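NADH oxidase (Thermus thermophilus, PDB 6RVB) uses NADH and a bound FAD to reduce coenzyme A disulfide, working as a two-subunit flavoprotein of the pyridine nucleotide-disulfide oxidoreductase family. Local coordinates at residues Ala337-Ser342 / Leu399-Leu404; Phe332-Ala337 / Ala390-Gly395; Pro120-Thr125 / Val211-Phe216; Leu257-Ala262 / Val282-His287; Gly350-Lys355 / Tyr379-Gly384. One frame throughout, in Å; residues are numbered along the deposited sequence.

Contacts 1, 2 and 5 all reach the antiparallel sheet of the C-terminal dimerisation domain, contact 1 by laying helix 401-409 on it. Contacts 1 and 2 share Ala-337 on strand 334-340, have centres about 11 Å apart, and both reach the second subunit. Contact 5 sits farther out on the sheet, its centre about 17 Å from that of contact 1, and touches it where Phe-351 meets Leu-341. Contacts 3 and 4 lie in the nucleotide-binding part of the chain, their centres about 29 Å apart. Contact 3 supplies Pro-120 to the NAD pocket, whereas contact 4 lies beside FAD, about 5 Å from the Val-282 side chain.

Contact 1: residues Ala337-Ser342 / Leu399-Leu404; sequences ATTGLS and LRIDVL
Two torsions bring Ile-401 and Thr-339 together. In Ile-401, CG1 stands anti to the backbone N (chi1 -163°), and in Thr-339 it is OG1 that takes the anti position (chi1 -164°), which places the methyl CG2 of the threonine between its own N and carbonyl carbon, facing helix 401-409. The two side chains slide past each other in opposite directions, with Thr-339 CG2 3.6 Å from Ile-401 CD1 and Thr-339 CB 3.8 Å from Ile-401 CG1. Farther back along the strand, Ala-337 CB meets Ile-401 CB at 3.9 Å. Ile-401 CD1 also comes to 3.5 Å from Ala-337 O. One turn on in the helix, Leu-404 touches the same threonine methyl, CB to CG2 at 3.9 Å. An alanine at Ile-401 would keep the CB contact with Ala-337, but it would probably open a gap beside Thr-339, whose CG2 would lose its contacts with CG1 and CD1. No hydrogen bond crosses between the segments. The polar branch of the threonine is used elsewhere, OG1 bonding to Thr-326 OG1, and Arg-400 forms salt bridges with Asp-433 and Asp-362. On the helix, Asp-402 OD1 accepts a bond from the backbone N of Ala-423 of the second subunit. The arrangement is a helix laid by apolar contacts on one face of an antiparallel sheet, here in the dimerisation domain characteristic of this reductase family, where helix 401-409 comes between the sheet and the partner subunit.

Contact 2: residues Phe332-Ala337 / Ala390-Gly395; sequences FDLAVA and AVVARG
Ala-335 and Ala-393 form a hydrogen-bonded antiparallel pair at the tight centre, with N of Ala-335 2.6 Å from O of Ala-393 and the return bond, Ala-393 N to Ala-335 O, at 3.0 Å. Ala-337 and Val-391 repeat the pattern through Ala-337 N to Val-391 O at 2.9 Å and Val-391 N to Ala-337 O. Between them lies the non-hydrogen-bonded pair Val-336 and Val-392, whose side chains share the opposite face of the sheet and meet at 4.2 Å, CG2 to CB. Leu-334 CD2 adds to that face beside Val-392 CG2, and Val-336 also packs on helix 190-202. On the other face, Ala-335 reaches Phe-428 of the second subunit.

At the looser, exposed end Arg-394 bends back at chi2 (-146°), and its NH1 bonds to Asp-333 O at 3.1 Å, the donor standing above the carbonyl plane while the oxygen stays near the plane of the guanidinium. Leu-334 CD2 packs beside the same NH1. The Asp-333 carboxylate does not touch the guanidinium, OD2 lying 5.2 Å from Arg-394 NH1.

Four backbone bonds thus join the buried part, while at the solvent end an arginine side chain grips a carbonyl and the nearby carboxylate may attract it weakly.

Contact 3: residues Pro120-Thr125 / Val211-Phe216; sequences PPIPGT and VKVEAF
Ile-122 is the main bump here, a branched side chain that fits its two arms into different parts of segment 211-216. CG1 lies anti to the carbonyl carbon (chi1 -63°), and beyond it CD1 meets Val-213 CG1 at 3.6 Å, the two side chains crossing at about a right angle. The other arm, CG2, drops into the angle between backbone and ring, 3.6 Å from Ala-215 CA and 3.8 Å from Phe-216 CE2. Next along, the Pro-123 ring sets its CG against Ala-215 CB at 3.5 Å, on the more exposed side. Ala-215 and Glu-214 form a classic beta bulge against Glu-226.

The loop then folds back as a type II turn from Ile-122 to Thr-125. This brings the backbone of Gly-124 close to Phe-216, the glycine O lying 3.5 Å from the CB of the phenylalanine. Thr-125 OG1 lies at the edge of the Phe-216 ring, in its plane, 3.7 Å from CE2. Beyond the loop, the ring packs on Leu-155, Val-237 and Leu-239 of the sheet of the NAD-binding domain, while Pro-120 touches the bound NAD.

Two polar bonds lock the shape. Phe-216 N donates almost straight to Pro-123 O at 3.0 Å, and Thr-125 OG1 donates to a lone pair of Ile-122 O at 2.9 Å. The chemistry is thus apolar interlocking steadied by a single backbone bond between the segments, while the threonine hydroxyl spends its hydrogen on the turn itself and turns its oxygen to the ring edge.

Contact 4: residues Leu257-Ala262 / Val282-His287; sequences LGPTGA and VAESFH
The flat carboxylate of Glu-284 brings OE1 over the plane of the Gly-258 to Pro-259 peptide, and Pro-259 CD lies near the same oxygen. The Pro-259 N carries no hydrogen, which rules out a hydrogen bond from it. Both donors are on Thr-260. Its backbone N meets OE1 nearly along the C-O axis at 3.2 Å, with an N-H...O angle of 167°, and its OG1 gives a second bond to OE1 at 3.1 Å on the anti lone pair, the one turned away from OE2.

Glu-284 reaches this place with CG anti to its carbonyl carbon (chi1 -62°) and the chain extended beyond. On the way, its CG brushes Thr-260 OG1 at 3.4 Å and Ala-262 CB at 3.6 Å. Ala-262 CB also lies 3.5 Å from Val-282 O.

The hydroxyl of Thr-260 does double work, for besides donating to the carboxylate it accepts from Ala-262 N at 2.9 Å, an ST turn. Residues Gly-258 to Gly-261 make a type I beta turn, closed by Gly-261 N to Gly-258 O at 3.1 Å. An alanine at Glu-284 would remove both acceptor contacts and would probably leave Thr-260 N without its mate and the Thr-260 hydroxyl freer to turn.

Ile-263, just beyond the turn, is hydrogen-bonded through its backbone to Val-282 and Glu-284, and Val-282 in turn lies close to the FAD. One carboxylate oxygen thus collects two donors from a single threonine, which would probably help to stabilise a charged glutamate in this largely buried place.

Contact 5: residues Gly350-Lys355 / Tyr379-Gly384; sequences GFWAKK and YEEGTG
The open end of the beta hairpin formed by strands 353-361 and 372-380, at an outer edge of the dimerisation-domain sheet, is closed by Lys-354 paired with Tyr-379 and Ala-353 with Glu-380. Lys-354 and Tyr-379 are a hydrogen-bonded antiparallel pair, N of Lys-354 lying 3.0 Å from O of Tyr-379, and Tyr-379 N donates back to Lys-354 O. Beyond the non-hydrogen-bonded pair Ala-353 and Glu-380, Glu-381 N donates to Trp-352 O at 2.7 Å.

Tyr-379 CG sits between its own N and carbonyl carbon (Tyr-379 chi1 54°). Lys-354 CB rests over one face of the tyrosine ring, 4.2 Å from the ring centre and 28° off the normal, a CH-pi contact. Farther along the lysine, CE lies 3.8 Å from Glu-381 OE2, but the ammonium is not in contact, NZ standing 4.7 Å from that oxygen.

Each glutamate also meets an aromatic edge. Glu-380 OE1 lies in the plane of the Phe-351 ring, 3.6 Å from CD1, with the carboxylate turned 77° to the ring. Glu-381 OE1 likewise lies in the Trp-352 ring plane, 3.4 Å from CE3. Glu-380 OE2 accepts from Thr-383 OG1 at 2.8 Å, while Lys-355 NZ pairs with Glu-191.

On this exposed ground three backbone bonds join the segments. Carboxylate oxygens beside the slightly positive rims of the two rings would probably add a mild attraction, and the opposite charges of Lys-354 and Glu-381 a weak one at longer range.

Contact 1: residues Ala337-Ser342 / Leu399-Leu404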
# COMPACT_ATOMS: atom_id res chain seq x y z
N ALA A 337 -1.73 9.21 6.46
CA ALA A 337 -2.96 8.51 6.33
C ALA A 337 -3.53 7.96 7.64
O ALA A 337 -2.82 7.39 8.43
CB ALA A 337 -2.87 7.48 5.33
N THR A 338 -4.81 8.12 7.87
CA THR A 338 -5.44 7.63 9.08
C THR A 338 -6.64 6.81 8.67
O THR A 338 -7.08 6.90 7.53
CB THR A 338 -5.90 8.80 10.04
OG1 THR A 338 -6.76 9.79 9.38
CG2 THR A 338 -4.70 9.46 10.57
N THR A 339 -7.19 6.05 9.61
CA THR A 339 -8.29 5.16 9.39
C THR A 339 -8.78 4.71 10.77
O THR A 339 -7.97 4.54 11.71
CB THR A 339 -7.84 3.94 8.55
OG1 THR A 339 -8.99 3.32 8.06
CG2 THR A 339 -7.01 2.84 9.37
N GLY A 340 -10.08 4.47 10.91
CA GLY A 340 -10.55 4.03 12.19
C GLY A 340 -10.61 5.18 13.18
O GLY A 340 -10.66 6.31 12.76
N LEU A 341 -10.62 4.86 14.47
CA LEU A 341 -10.50 5.83 15.58
C LEU A 341 -9.05 6.08 16.04
O LEU A 341 -8.20 5.19 16.05
CB LEU A 341 -11.29 5.32 16.80
CG LEU A 341 -12.64 4.58 16.68
CD1 LEU A 341 -13.27 4.10 17.94
CD2 LEU A 341 -13.64 5.55 16.06
N SER A 342 -8.80 7.28 16.49
CA SER A 342 -7.57 7.55 17.18
C SER A 342 -7.72 7.11 18.63
O SER A 342 -8.81 7.00 19.10
CB SER A 342 -7.40 9.02 17.26
OG SER A 342 -8.36 9.56 18.16
N LEU A 399 -0.13 4.30 2.97
CA LEU A 399 -0.93 3.65 1.79
C LEU A 399 -0.98 2.15 2.08
O LEU A 399 -1.85 1.44 1.57
CB LEU A 399 -0.39 3.66 0.25
CG LEU A 399 -1.59 3.69 -0.73
CD1 LEU A 399 -2.61 4.90 -0.55
CD2 LEU A 399 -1.28 3.86 -2.15
N ARG A 400 0.01 1.67 2.84
CA ARG A 400 -0.20 0.54 3.73
C ARG A 400 -1.49 0.76 4.61
O ARG A 400 -2.09 -0.16 5.07
CB ARG A 400 1.04 0.33 4.59
CG ARG A 400 2.08 -0.58 4.05
CD ARG A 400 3.37 -0.54 4.81
NE ARG A 400 4.26 0.32 4.07
CZ ARG A 400 5.39 -0.09 3.51
NH1 ARG A 400 5.78 -1.33 3.63
NH2 ARG A 400 6.12 0.78 2.82
N ILE A 401 -1.94 2.00 4.80
CA ILE A 401 -3.15 2.22 5.55
C ILE A 401 -4.26 1.33 5.03
O ILE A 401 -5.10 0.91 5.80
CB ILE A 401 -3.61 3.69 5.45
CG1 ILE A 401 -4.60 4.00 6.54
CG2 ILE A 401 -4.29 3.94 4.21
CD1 ILE A 401 -4.02 4.14 7.82
N ASP A 402 -4.27 1.03 3.73
CA ASP A 402 -5.33 0.23 3.15
C ASP A 402 -5.43 -1.13 3.86
O ASP A 402 -6.50 -1.66 4.04
CB ASP A 402 -5.21 0.11 1.61
CG ASP A 402 -5.72 1.34 0.89
OD1 ASP A 402 -6.46 2.13 1.56
OD2 ASP A 402 -5.41 1.57 -0.34
N VAL A 403 -4.30 -1.68 4.30
CA VAL A 403 -4.30 -2.94 4.98
C VAL A 403 -5.14 -2.87 6.24
O VAL A 403 -5.99 -3.74 6.49
CB VAL A 403 -2.90 -3.43 5.33
CG1 VAL A 403 -3.03 -4.74 6.16
CG2 VAL A 403 -2.20 -3.79 4.07
N LEU A 404 -4.96 -1.82 7.03
CA LEU A 404 -5.65 -1.71 8.28
C LEU A 404 -7.10 -1.47 8.02
O LEU A 404 -7.92 -2.01 8.75
CB LEU A 404 -5.08 -0.59 9.10
CG LEU A 404 -3.61 -0.60 9.45
CD1 LEU A 404 -3.32 0.76 10.07
CD2 LEU A 404 -3.38 -1.73 10.38

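Contact 2: residues Phe332-Ala337 / Ala390-Gly395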
# COMPACT_ATOMS: atom_id res chain seq x y z
N PHE A 332 3.40 18.93 1.91
CA PHE A 332 4.80 18.94 1.52
C PHE A 332 5.38 17.53 1.26
O PHE A 332 4.94 16.82 0.33
CB PHE A 332 5.64 19.70 2.52
CG PHE A 332 5.20 21.13 2.70
CD1 PHE A 332 5.66 22.10 1.89
CD2 PHE A 332 4.25 21.48 3.66
CE1 PHE A 332 5.18 23.36 1.99
CE2 PHE A 332 3.77 22.75 3.79
CZ PHE A 332 4.22 23.69 2.97
N ASP A 333 6.34 17.11 2.06
CA ASP A 333 7.02 15.87 1.79
C ASP A 333 6.48 14.74 2.66
O ASP A 333 7.12 13.68 2.79
CB ASP A 333 8.54 16.00 2.01
CG ASP A 333 9.22 17.08 1.07
OD1 ASP A 333 8.84 17.26 -0.14
OD2 ASP A 333 10.17 17.77 1.59
N LEU A 334 5.30 14.92 3.26
CA LEU A 334 4.70 13.85 4.03
C LEU A 334 3.44 13.44 3.38
O LEU A 334 2.68 14.31 2.95
CB LEU A 334 4.40 14.34 5.42
CG LEU A 334 5.59 14.50 6.33
CD1 LEU A 334 5.10 14.79 7.65
CD2 LEU A 334 6.40 13.22 6.29
N ALA A 335 3.21 12.12 3.28
CA ALA A 335 1.87 11.54 2.99
C ALA A 335 1.27 11.03 4.31
O ALA A 335 1.92 10.19 4.97
CB ALA A 335 2.01 10.40 2.03
N VAL A 336 0.14 11.57 4.75
CA VAL A 336 -0.38 11.23 6.09
C VAL A 336 -1.69 10.45 5.99
O VAL A 336 -2.70 11.02 5.48
CB VAL A 336 -0.64 12.47 6.92
CG1 VAL A 336 -1.31 12.12 8.21
CG2 VAL A 336 0.64 13.16 7.24
N ALA A 337 -1.73 9.21 6.46
CA ALA A 337 -2.96 8.51 6.33
C ALA A 337 -3.53 7.96 7.64
O ALA A 337 -2.82 7.39 8.43
CB ALA A 337 -2.87 7.48 5.33
N ALA A 390 -2.61 4.70 11.87
CA ALA A 390 -2.15 5.73 10.96
C ALA A 390 -0.94 5.25 10.25
O ALA A 390 -0.21 4.44 10.76
CB ALA A 390 -1.84 6.93 11.69
N VAL A 391 -0.68 5.66 9.04
CA VAL A 391 0.73 5.52 8.67
C VAL A 391 1.19 6.80 8.01
O VAL A 391 0.35 7.49 7.40
CB VAL A 391 1.10 4.27 7.83
CG1 VAL A 391 -0.05 3.30 7.62
CG2 VAL A 391 1.68 4.70 6.58
N VAL A 392 2.44 7.21 8.25
CA VAL A 392 2.87 8.41 7.58
C VAL A 392 4.16 8.09 6.89
O VAL A 392 4.97 7.36 7.45
CB VAL A 392 2.83 9.75 8.44
CG1 VAL A 392 2.46 9.53 9.85
CG2 VAL A 392 4.06 10.54 8.26
N ALA A 393 4.30 8.53 5.63
CA ALA A 393 5.44 8.16 4.81
C ALA A 393 5.74 9.32 3.88
O ALA A 393 5.01 10.30 3.95
CB ALA A 393 5.10 6.96 4.06
N ARG A 394 6.81 9.28 3.07
CA ARG A 394 6.91 10.25 1.96
C ARG A 394 6.13 9.61 0.79
O ARG A 394 5.38 10.24 0.09
CB ARG A 394 8.35 10.55 1.61
CG ARG A 394 9.28 10.64 2.82
CD ARG A 394 10.42 11.67 2.70
NE ARG A 394 11.06 11.96 4.01
CZ ARG A 394 10.62 12.88 4.92
NH1 ARG A 394 9.56 13.62 4.69
NH2 ARG A 394 11.22 13.09 6.10
N GLY A 395 6.23 8.29 0.71
CA GLY A 395 5.61 7.43 -0.30
C GLY A 395 4.26 7.68 -0.96
O GLY A 395 3.35 7.92 -0.24

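Contact 3: residues Pro120-Thr125 / Val211-Phe216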
# COMPACT_ATOMS: atom_id res chain seq x y z
N PRO A 120 -16.16 30.87 11.26
CA PRO A 120 -16.30 31.20 12.69
C PRO A 120 -16.77 32.63 12.82
O PRO A 120 -16.66 33.45 11.90
CB PRO A 120 -14.87 31.13 13.16
CG PRO A 120 -14.11 31.74 11.96
CD PRO A 120 -14.92 31.41 10.68
N PRO A 121 -17.26 32.95 13.99
CA PRO A 121 -17.87 34.27 14.19
C PRO A 121 -16.81 35.26 14.57
O PRO A 121 -16.56 35.43 15.75
CB PRO A 121 -18.74 34.03 15.39
CG PRO A 121 -17.88 32.97 16.15
CD PRO A 121 -17.19 32.14 15.21
N ILE A 122 -16.21 35.88 13.56
CA ILE A 122 -15.16 36.83 13.74
C ILE A 122 -15.47 38.07 12.96
O ILE A 122 -15.57 38.05 11.76
CB ILE A 122 -13.90 36.28 13.23
CG1 ILE A 122 -13.50 35.04 14.02
CG2 ILE A 122 -12.87 37.29 13.30
CD1 ILE A 122 -12.16 34.48 13.62
N PRO A 123 -15.61 39.17 13.65
CA PRO A 123 -15.81 40.43 12.95
C PRO A 123 -14.69 40.67 11.87
O PRO A 123 -13.49 40.58 12.17
CB PRO A 123 -15.75 41.41 14.11
CG PRO A 123 -14.73 40.68 15.09
CD PRO A 123 -15.19 39.35 15.04
N GLY A 124 -15.08 40.97 10.63
CA GLY A 124 -14.13 41.39 9.61
C GLY A 124 -13.99 40.32 8.57
O GLY A 124 -13.18 40.38 7.68
N THR A 125 -14.81 39.31 8.70
CA THR A 125 -14.77 38.19 7.83
C THR A 125 -15.28 38.59 6.46
O THR A 125 -14.97 37.98 5.45
CB THR A 125 -15.70 37.18 8.41
OG1 THR A 125 -15.03 36.47 9.44
CG2 THR A 125 -16.09 36.21 7.38
N VAL A 211 -4.53 29.53 19.39
CA VAL A 211 -4.68 30.93 19.06
C VAL A 211 -6.17 31.28 19.16
O VAL A 211 -7.03 30.50 18.79
CB VAL A 211 -4.23 31.06 17.65
CG1 VAL A 211 -4.54 32.42 17.06
CG2 VAL A 211 -2.84 30.76 17.60
N LYS A 212 -6.48 32.45 19.66
CA LYS A 212 -7.84 32.86 19.67
C LYS A 212 -7.93 33.93 18.62
O LYS A 212 -7.65 35.06 18.90
CB LYS A 212 -8.25 33.34 21.07
CG LYS A 212 -9.76 33.21 21.41
CD LYS A 212 -10.68 34.00 20.47
CE LYS A 212 -12.17 33.82 20.74
NZ LYS A 212 -12.49 33.86 22.18
N VAL A 213 -8.27 33.62 17.38
CA VAL A 213 -8.36 34.76 16.46
C VAL A 213 -9.47 35.76 16.82
O VAL A 213 -10.61 35.38 16.97
CB VAL A 213 -8.49 34.32 15.02
CG1 VAL A 213 -8.80 35.50 14.16
CG2 VAL A 213 -7.23 33.64 14.58
N GLU A 214 -9.17 37.03 16.97
CA GLU A 214 -10.17 37.96 17.49
C GLU A 214 -10.80 38.89 16.50
O GLU A 214 -11.94 39.27 16.69
CB GLU A 214 -9.60 38.77 18.62
CG GLU A 214 -9.72 38.16 19.97
CD GLU A 214 -8.55 38.59 20.88
OE1 GLU A 214 -7.67 39.39 20.42
OE2 GLU A 214 -8.54 38.11 22.05
N ALA A 215 -10.09 39.30 15.45
CA ALA A 215 -10.76 40.01 14.36
C ALA A 215 -9.89 40.24 13.20
O ALA A 215 -8.72 40.22 13.38
CB ALA A 215 -11.25 41.28 14.81
N PHE A 216 -10.49 40.47 12.04
CA PHE A 216 -9.72 40.70 10.86
C PHE A 216 -9.66 42.16 10.64
O PHE A 216 -10.68 42.75 10.44
CB PHE A 216 -10.33 39.99 9.67
CG PHE A 216 -10.25 38.52 9.79
CD1 PHE A 216 -9.04 37.85 9.87
CD2 PHE A 216 -11.41 37.78 9.83
CE1 PHE A 216 -8.97 36.52 9.98
CE2 PHE A 216 -11.37 36.41 9.95
CZ PHE A 216 -10.14 35.79 10.02

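Contact 4: residues Leu257-Ala262 / Val282-His287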
# COMPACT_ATOMS: atom_id res chain seq x y z
N LEU A 257 -33.11 14.27 9.21
CA LEU A 257 -31.69 14.38 9.46
C LEU A 257 -31.28 13.35 10.51
O LEU A 257 -32.06 12.99 11.38
CB LEU A 257 -31.31 15.78 9.88
CG LEU A 257 -31.66 16.84 8.88
CD1 LEU A 257 -31.05 18.17 9.32
CD2 LEU A 257 -31.14 16.40 7.53
N GLY A 258 -30.05 12.87 10.40
CA GLY A 258 -29.55 11.91 11.36
C GLY A 258 -28.93 12.65 12.50
O GLY A 258 -28.90 13.86 12.51
N PRO A 259 -28.43 11.94 13.49
CA PRO A 259 -27.90 12.62 14.67
C PRO A 259 -26.67 13.51 14.38
O PRO A 259 -26.38 14.40 15.12
CB PRO A 259 -27.56 11.48 15.58
CG PRO A 259 -27.48 10.26 14.74
CD PRO A 259 -28.33 10.46 13.56
N THR A 260 -25.96 13.29 13.29
CA THR A 260 -24.81 14.07 12.95
C THR A 260 -25.16 15.34 12.28
O THR A 260 -24.31 16.19 12.06
CB THR A 260 -24.01 13.39 11.84
OG1 THR A 260 -24.68 13.52 10.57
CG2 THR A 260 -23.83 11.94 12.15
N GLY A 261 -26.37 15.45 11.80
CA GLY A 261 -26.74 16.65 11.09
C GLY A 261 -26.86 16.51 9.60
O GLY A 261 -27.48 17.39 8.92
N ALA A 262 -26.26 15.44 9.11
CA ALA A 262 -26.34 15.11 7.72
C ALA A 262 -27.66 14.35 7.48
O ALA A 262 -28.32 13.92 8.43
CB ALA A 262 -25.21 14.32 7.39
N VAL A 282 -23.71 15.56 1.86
CA VAL A 282 -24.87 15.94 2.61
C VAL A 282 -25.40 14.71 3.34
O VAL A 282 -26.36 14.81 4.08
CB VAL A 282 -25.94 16.37 1.61
CG1 VAL A 282 -26.30 15.25 0.74
CG2 VAL A 282 -27.15 16.80 2.25
N ALA A 283 -24.78 13.55 3.16
CA ALA A 283 -25.37 12.30 3.70
C ALA A 283 -24.54 11.53 4.73
O ALA A 283 -23.34 11.43 4.59
CB ALA A 283 -25.68 11.44 2.62
N GLU A 284 -25.18 11.00 5.74
CA GLU A 284 -24.51 10.22 6.77
C GLU A 284 -24.13 8.87 6.17
O GLU A 284 -24.70 8.43 5.20
CB GLU A 284 -25.42 9.88 7.93
CG GLU A 284 -25.97 11.01 8.71
CD GLU A 284 -26.84 10.55 9.89
OE1 GLU A 284 -26.76 11.24 10.95
OE2 GLU A 284 -27.59 9.51 9.75
N SER A 285 -23.15 8.20 6.76
CA SER A 285 -22.76 6.85 6.37
C SER A 285 -22.60 6.02 7.64
O SER A 285 -22.37 6.56 8.74
CB SER A 285 -21.46 6.83 5.56
OG SER A 285 -21.42 7.73 4.46
N PHE A 286 -22.74 4.70 7.50
CA PHE A 286 -22.60 3.85 8.69
C PHE A 286 -21.20 3.55 9.03
O PHE A 286 -20.48 3.02 8.24
CB PHE A 286 -23.30 2.55 8.46
CG PHE A 286 -23.23 1.59 9.60
CD1 PHE A 286 -24.00 1.75 10.73
CD2 PHE A 286 -22.50 0.43 9.49
CE1 PHE A 286 -23.99 0.82 11.76
CE2 PHE A 286 -22.52 -0.49 10.50
CZ PHE A 286 -23.27 -0.28 11.64
N HIS A 287 -20.79 3.90 10.23
CA HIS A 287 -19.40 3.62 10.58
C HIS A 287 -19.24 2.26 11.13
O HIS A 287 -19.84 1.91 12.11
CB HIS A 287 -18.92 4.58 11.62
CG HIS A 287 -17.44 4.63 11.76
ND1 HIS A 287 -16.70 5.76 11.50
CD2 HIS A 287 -16.57 3.71 12.23
CE1 HIS A 287 -15.43 5.52 11.75
NE2 HIS A 287 -15.33 4.28 12.17

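Contact 5: residues Gly350-Lys355 / Tyr379-Gly384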
# COMPACT_ATOMS: atom_id res chain seq x y z
N GLY A 350 -15.30 5.02 25.14
CA GLY A 350 -15.29 4.00 26.17
C GLY A 350 -14.47 2.75 26.04
O GLY A 350 -14.51 1.92 26.90
N PHE A 351 -13.76 2.54 24.96
CA PHE A 351 -13.08 1.28 24.88
C PHE A 351 -11.92 1.30 25.86
O PHE A 351 -11.43 2.36 26.22
CB PHE A 351 -12.51 1.19 23.54
CG PHE A 351 -13.48 0.98 22.50
CD1 PHE A 351 -13.86 -0.32 22.15
CD2 PHE A 351 -13.96 2.06 21.76
CE1 PHE A 351 -14.74 -0.53 21.12
CE2 PHE A 351 -14.85 1.85 20.73
CZ PHE A 351 -15.25 0.57 20.42
N TRP A 352 -11.44 0.14 26.26
CA TRP A 352 -10.22 0.19 26.99
C TRP A 352 -9.12 0.12 25.99
O TRP A 352 -8.58 -0.93 25.73
CB TRP A 352 -10.13 -0.97 27.99
CG TRP A 352 -11.05 -0.82 29.19
CD1 TRP A 352 -12.16 -0.06 29.26
CD2 TRP A 352 -10.89 -1.42 30.47
NE1 TRP A 352 -12.72 -0.19 30.48
CE2 TRP A 352 -11.96 -1.00 31.26
CE3 TRP A 352 -9.94 -2.29 31.03
CZ2 TRP A 352 -12.10 -1.38 32.60
CZ3 TRP A 352 -10.09 -2.70 32.36
CH2 TRP A 352 -11.16 -2.24 33.13
N ALA A 353 -8.74 1.27 25.46
CA ALA A 353 -7.80 1.31 24.34
C ALA A 353 -6.35 1.67 24.61
O ALA A 353 -6.06 2.34 25.52
CB ALA A 353 -8.35 2.23 23.32
N LYS A 354 -5.45 1.24 23.77
CA LYS A 354 -4.05 1.51 23.90
C LYS A 354 -3.55 1.90 22.51
O LYS A 354 -4.17 1.58 21.52
CB LYS A 354 -3.31 0.27 24.45
CG LYS A 354 -3.40 0.12 25.99
CD LYS A 354 -2.71 -1.16 26.46
CE LYS A 354 -2.30 -1.10 27.93
NZ LYS A 354 -1.52 0.15 28.29
N LYS A 355 -2.42 2.60 22.43
CA LYS A 355 -1.74 2.80 21.16
C LYS A 355 -0.32 2.29 21.10
O LYS A 355 0.30 2.03 22.13
CB LYS A 355 -1.75 4.26 20.75
CG LYS A 355 -0.85 5.11 21.46
CD LYS A 355 -1.07 6.53 21.06
CE LYS A 355 -0.32 7.51 21.93
NZ LYS A 355 -1.08 8.81 21.77
N TYR A 379 -5.62 -0.08 19.48
CA TYR A 379 -6.30 -1.38 19.69
C TYR A 379 -7.01 -1.48 21.07
O TYR A 379 -6.86 -0.61 21.89
CB TYR A 379 -5.35 -2.54 19.52
CG TYR A 379 -4.13 -2.44 20.37
CD1 TYR A 379 -3.06 -1.56 20.07
CD2 TYR A 379 -4.05 -3.15 21.50
CE1 TYR A 379 -1.96 -1.46 20.91
CE2 TYR A 379 -2.99 -3.07 22.32
CZ TYR A 379 -1.93 -2.26 22.05
OH TYR A 379 -0.90 -2.31 22.99
N GLU A 380 -7.81 -2.52 21.28
CA GLU A 380 -8.57 -2.75 22.51
C GLU A 380 -7.76 -3.63 23.43
O GLU A 380 -7.11 -4.56 22.99
CB GLU A 380 -9.85 -3.45 22.18
CG GLU A 380 -10.80 -3.43 23.29
CD GLU A 380 -12.22 -3.91 22.98
OE1 GLU A 380 -13.07 -3.48 23.78
OE2 GLU A 380 -12.48 -4.71 22.04
N GLU A 381 -7.74 -3.34 24.72
CA GLU A 381 -6.77 -3.96 25.57
C GLU A 381 -6.81 -5.46 25.57
O GLU A 381 -5.77 -6.13 25.38
CB GLU A 381 -7.02 -3.49 26.97
CG GLU A 381 -5.75 -3.28 27.86
CD GLU A 381 -6.15 -2.54 29.12
OE1 GLU A 381 -6.80 -3.19 29.96
OE2 GLU A 381 -5.91 -1.33 29.24
N GLY A 382 -7.97 -6.02 25.80
CA GLY A 382 -7.95 -7.46 26.04
C GLY A 382 -8.02 -8.29 24.79
O GLY A 382 -7.19 -9.16 24.55
N THR A 383 -9.03 -7.96 23.98
CA THR A 383 -9.40 -8.65 22.77
C THR A 383 -8.35 -8.52 21.72
O THR A 383 -8.15 -9.40 20.89
CB THR A 383 -10.59 -8.02 22.22
OG1 THR A 383 -10.40 -6.62 22.32
CG2 THR A 383 -11.77 -8.43 23.01
N GLY A 384 -7.68 -7.40 21.72
CA GLY A 384 -6.73 -7.12 20.68
C GLY A 384 -7.32 -6.56 19.41
O GLY A 384 -6.64 -6.39 18.44